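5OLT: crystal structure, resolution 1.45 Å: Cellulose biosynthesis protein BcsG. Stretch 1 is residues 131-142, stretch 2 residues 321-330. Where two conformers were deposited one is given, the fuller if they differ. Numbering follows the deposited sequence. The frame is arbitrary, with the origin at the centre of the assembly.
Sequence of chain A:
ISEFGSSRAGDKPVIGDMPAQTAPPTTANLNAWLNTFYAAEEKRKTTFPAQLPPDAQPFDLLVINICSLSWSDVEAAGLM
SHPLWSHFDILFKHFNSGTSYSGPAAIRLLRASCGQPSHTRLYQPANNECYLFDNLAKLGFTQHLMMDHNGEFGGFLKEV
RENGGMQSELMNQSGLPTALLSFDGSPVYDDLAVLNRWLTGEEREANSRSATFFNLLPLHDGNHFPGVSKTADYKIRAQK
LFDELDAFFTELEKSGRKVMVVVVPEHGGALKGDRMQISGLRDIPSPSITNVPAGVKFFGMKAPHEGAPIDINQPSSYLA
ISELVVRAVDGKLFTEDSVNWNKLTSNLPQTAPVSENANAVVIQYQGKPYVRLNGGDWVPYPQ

Stretch 1, residues 131-142: YLFDNLAKLGFT
Stretch 2 (321-330) ISELVVRAVD

A single methyl group, CG2 of Val-329, gathers three side chains of the opposing segment around itself, and that convergence is the most unusual feature of this contact in the cellulose biosynthesis protein BcsG. Val-329 CG2 lies 3.6 Å from Leu-136 CD2, 3.7 Å from Phe-141 CE1 and 3.9 Å from Leu-139 CD1. The example illustrates a general principle: helices too far apart for backbone contact can still be joined by branched aliphatic side chains, without any hydrogen bond between them.

The touching residues are at least 188 positions apart in sequence, and the two segments run almost in the same direction. Helix 132-138 and helix 321-328 make an angle of 11° between their N-to-C directions, and their axes come no closer than 11.6 Å. The register is set by two pairs: the CA atoms of Leu-132 and Ser-322 are 6.8 Å apart, those of Leu-136 and Val-329 8.2 Å. At such a spacing the side chains must bridge the gap, and the buried surface is modest, 284 Å² over both sides.

Tyr-131 occupies the N-cap position, with phi/psi of -88/105, and the backbone then turns helical at Leu-132 (-52/-48). The helical hydrogen bonds include Asn-135 N to Tyr-131 O and Leu-136 N to Leu-132 O, both 3.0 Å. Leu-132 points its CA-to-CB bond toward the other helix and adopts chi1 t, chi2 p. Leu-132 CD1 lies 3.9 Å from Ser-322 OG and 4.2 Å from Val-325 CG1. The first is a packing contact; the Ser-322 hydroxyl, on a t rotamer, finds its hydrogen bond elsewhere in the structure.

One turn later, Leu-136 leaves its backbone sideways, yet its m, t rotamer brings the end of the side chain nearer. It consequently touches two valines four residues apart: Leu-136 CD2 stands 3.9 Å from Val-325 CG1 and also meets Val-329. Val-325 has chi1 t and Val-329 chi1 p, and both direct CA-to-CB toward the first segment.

The chain beyond Lys-138 completes the pocket around Val-329. Leu-139 (-95/11; chi1 m, chi2 t) points toward the second segment, and Gly-140 follows at 96/11, where a CB would be jammed against the carbonyl O of Leu-139. This turn is held by Gly-140 N to Ala-137 O and by Phe-141 N to Leu-136 O, each 3.0 Å. Phe-141, at -85/123 with chi1 -69° and chi2 74°, points its CA-to-CB bond toward the second segment, its ring meeting the valine methyl obliquely.

No hydrogen bond or salt bridge crosses between the segments; the one salt bridge within them lies in the second helix. Arg-327 NE donates to Glu-323 OE2 at 2.8 Å, with an N-H...acceptor angle of 156°; Glu-323 is t, p and Arg-327 m, t, t. Both side chains are out of reach of the first segment, so this bridge belongs to its own helix while the interface rests on apolar packing.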

# COMPACT_ATOMS: atom_id res chain seq x y z
N TYR A 131 -8.92 5.72 9.75
CA TYR A 131 -7.51 6.11 9.72
C TYR A 131 -6.68 5.09 10.45
O TYR A 131 -6.71 5.01 11.67
CB TYR A 131 -7.29 7.51 10.30
CG TYR A 131 -8.00 8.60 9.53
CD1 TYR A 131 -9.37 8.85 9.74
CD2 TYR A 131 -7.31 9.39 8.61
CE1 TYR A 131 -10.02 9.86 9.05
CE2 TYR A 131 -7.97 10.41 7.91
CZ TYR A 131 -9.31 10.64 8.17
OH TYR A 131 -10.00 11.63 7.49
N LEU A 132 -5.96 4.27 9.68
CA LEU A 132 -5.21 3.14 10.25
C LEU A 132 -4.30 3.57 11.42
O LEU A 132 -4.27 2.89 12.48
CB LEU A 132 -4.37 2.51 9.13
CG LEU A 132 -3.39 1.40 9.54
CD1 LEU A 132 -4.18 0.20 10.09
CD2 LEU A 132 -2.53 1.03 8.31
N PHE A 133 -3.53 4.63 11.23
CA PHE A 133 -2.59 5.08 12.25
C PHE A 133 -3.30 5.66 13.47
O PHE A 133 -2.76 5.56 14.58
CB PHE A 133 -1.52 6.03 11.67
CG PHE A 133 -0.53 5.31 10.80
CD1 PHE A 133 -0.81 5.02 9.47
CD2 PHE A 133 0.69 4.91 11.34
CE1 PHE A 133 0.11 4.33 8.68
CE2 PHE A 133 1.63 4.24 10.55
CZ PHE A 133 1.34 3.93 9.24
N ASP A 134 -4.50 6.21 13.29
CA ASP A 134 -5.27 6.67 14.46
C ASP A 134 -5.80 5.51 15.26
O ASP A 134 -5.81 5.56 16.50
CB ASP A 134 -6.42 7.55 14.00
CG ASP A 134 -5.96 8.94 13.65
OD1 ASP A 134 -4.82 9.33 14.02
OD2 ASP A 134 -6.77 9.66 13.02
N ASN A 135 -6.24 4.46 14.57
CA ASN A 135 -6.68 3.24 15.23
C ASN A 135 -5.52 2.69 16.07
O ASN A 135 -5.73 2.25 17.20
CB ASN A 135 -7.15 2.19 14.20
CG ASN A 135 -8.45 2.60 13.51
OD1 ASN A 135 -9.30 3.28 14.11
ND2 ASN A 135 -8.61 2.21 12.26
N LEU A 136 -4.30 2.72 15.52
CA LEU A 136 -3.16 2.24 16.29
C LEU A 136 -2.78 3.18 17.42
O LEU A 136 -2.46 2.72 18.54
CB LEU A 136 -1.99 2.00 15.34
CG LEU A 136 -2.26 0.86 14.36
CD1 LEU A 136 -1.17 0.89 13.29
CD2 LEU A 136 -2.34 -0.51 15.05
N ALA A 137 -2.87 4.50 17.18
CA ALA A 137 -2.53 5.47 18.24
C ALA A 137 -3.43 5.27 19.45
O ALA A 137 -2.96 5.34 20.60
CB ALA A 137 -2.65 6.90 17.75
N LYS A 138 -4.71 4.99 19.19
CA LYS A 138 -5.72 4.74 20.23
C LYS A 138 -5.34 3.57 21.13
O LYS A 138 -5.65 3.55 22.33
CB LYS A 138 -7.10 4.48 19.59
CG LYS A 138 -7.86 5.75 19.23
CD LYS A 138 -8.98 5.52 18.22
CE LYS A 138 -9.80 4.27 18.49
NZ LYS A 138 -11.05 4.27 17.67
N LEU A 139 -4.64 2.59 20.53
CA LEU A 139 -4.22 1.36 21.21
C LEU A 139 -2.81 1.45 21.77
O LEU A 139 -2.25 0.41 22.17
CB LEU A 139 -4.34 0.18 20.25
CG LEU A 139 -5.76 -0.21 19.84
CD1 LEU A 139 -5.71 -1.18 18.67
CD2 LEU A 139 -6.54 -0.82 20.99
N GLY A 140 -2.22 2.65 21.79
CA GLY A 140 -0.94 2.88 22.45
C GLY A 140 0.28 2.82 21.54
O GLY A 140 1.42 2.81 22.02
N PHE A 141 0.06 2.79 20.21
CA PHE A 141 1.20 2.84 19.30
C PHE A 141 1.61 4.29 19.04
O PHE A 141 0.80 5.09 18.53
CB PHE A 141 0.87 2.19 17.95
CG PHE A 141 0.68 0.69 17.99
CD1 PHE A 141 -0.47 0.12 18.54
CD2 PHE A 141 1.65 -0.16 17.43
CE1 PHE A 141 -0.65 -1.26 18.55
CE2 PHE A 141 1.47 -1.54 17.45
CZ PHE A 141 0.32 -2.10 18.02
N THR A 142 2.86 4.61 19.33
CA THR A 142 3.44 5.91 19.03
C THR A 142 3.46 6.08 17.50
O THR A 142 3.86 5.16 16.80
CB THR A 142 4.87 5.94 19.60
OG1 THR A 142 4.78 5.81 21.03
CG2 THR A 142 5.59 7.25 19.31
N ILE A 321 -4.46 -4.84 3.88
CA ILE A 321 -3.33 -4.47 4.75
C ILE A 321 -3.85 -4.16 6.15
O ILE A 321 -3.34 -4.68 7.15
CB ILE A 321 -2.54 -3.26 4.18
CG1 ILE A 321 -2.02 -3.56 2.76
CG2 ILE A 321 -1.47 -2.79 5.17
CD1 ILE A 321 -1.07 -4.74 2.64
N SER A 322 -4.93 -3.38 6.23
CA SER A 322 -5.52 -3.09 7.51
C SER A 322 -5.95 -4.38 8.23
O SER A 322 -5.74 -4.50 9.47
CB SER A 322 -6.68 -2.10 7.35
OG SER A 322 -7.23 -1.80 8.63
N GLU A 323 -6.54 -5.33 7.49
CA GLU A 323 -6.90 -6.59 8.14
C GLU A 323 -5.70 -7.35 8.68
O GLU A 323 -5.76 -7.86 9.80
CB GLU A 323 -7.66 -7.46 7.14
CG GLU A 323 -8.11 -8.78 7.71
CD GLU A 323 -9.07 -8.69 8.85
OE1 GLU A 323 -9.82 -7.69 8.95
OE2 GLU A 323 -9.09 -9.66 9.66
N LEU A 324 -4.60 -7.38 7.93
CA LEU A 324 -3.41 -8.05 8.46
C LEU A 324 -2.89 -7.35 9.70
O LEU A 324 -2.46 -8.04 10.66
CB LEU A 324 -2.31 -8.13 7.38
CG LEU A 324 -2.56 -9.20 6.30
CD1 LEU A 324 -1.62 -8.96 5.13
CD2 LEU A 324 -2.41 -10.63 6.84
N VAL A 325 -2.95 -6.01 9.75
CA VAL A 325 -2.56 -5.27 10.94
C VAL A 325 -3.45 -5.65 12.13
O VAL A 325 -2.92 -5.90 13.22
CB VAL A 325 -2.50 -3.73 10.70
CG1 VAL A 325 -2.23 -2.97 12.01
CG2 VAL A 325 -1.41 -3.42 9.65
N VAL A 326 -4.77 -5.69 11.96
CA VAL A 326 -5.56 -6.01 13.13
C VAL A 326 -5.28 -7.45 13.60
O VAL A 326 -5.23 -7.68 14.81
CB VAL A 326 -7.04 -5.68 12.91
CG1 VAL A 326 -7.75 -6.77 12.13
CG2 VAL A 326 -7.75 -5.41 14.22
N ARG A 327 -5.02 -8.38 12.65
CA ARG A 327 -4.69 -9.78 13.02
C ARG A 327 -3.42 -9.83 13.84
O ARG A 327 -3.27 -10.71 14.71
CB ARG A 327 -4.60 -10.67 11.78
CG ARG A 327 -5.98 -10.80 11.12
CD ARG A 327 -5.94 -11.70 9.92
NE ARG A 327 -7.27 -11.79 9.30
CZ ARG A 327 -7.56 -12.63 8.31
NH1 ARG A 327 -6.65 -13.48 7.85
NH2 ARG A 327 -8.77 -12.63 7.76
N ALA A 328 -2.53 -8.86 13.65
CA ALA A 328 -1.27 -8.80 14.39
C ALA A 328 -1.29 -7.91 15.61
O ALA A 328 -0.32 -7.92 16.36
CB ALA A 328 -0.18 -8.32 13.46
N VAL A 329 -2.35 -7.10 15.78
CA VAL A 329 -2.22 -5.92 16.67
C VAL A 329 -1.98 -6.22 18.15
O VAL A 329 -1.32 -5.43 18.83
CB VAL A 329 -3.43 -4.91 16.49
CG1 VAL A 329 -4.68 -5.42 17.21
CG2 VAL A 329 -3.05 -3.52 16.96
N ASP A 330 -2.44 -7.39 18.60
CA ASP A 330 -2.14 -7.80 19.99
C ASP A 330 -0.74 -8.34 20.17
O ASP A 330 -0.33 -8.65 21.28
CB ASP A 330 -3.21 -8.76 20.56
CG ASP A 330 -3.27 -10.11 19.85
OD1 ASP A 330 -2.34 -10.48 19.10
OD2 ASP A 330 -4.27 -10.82 20.09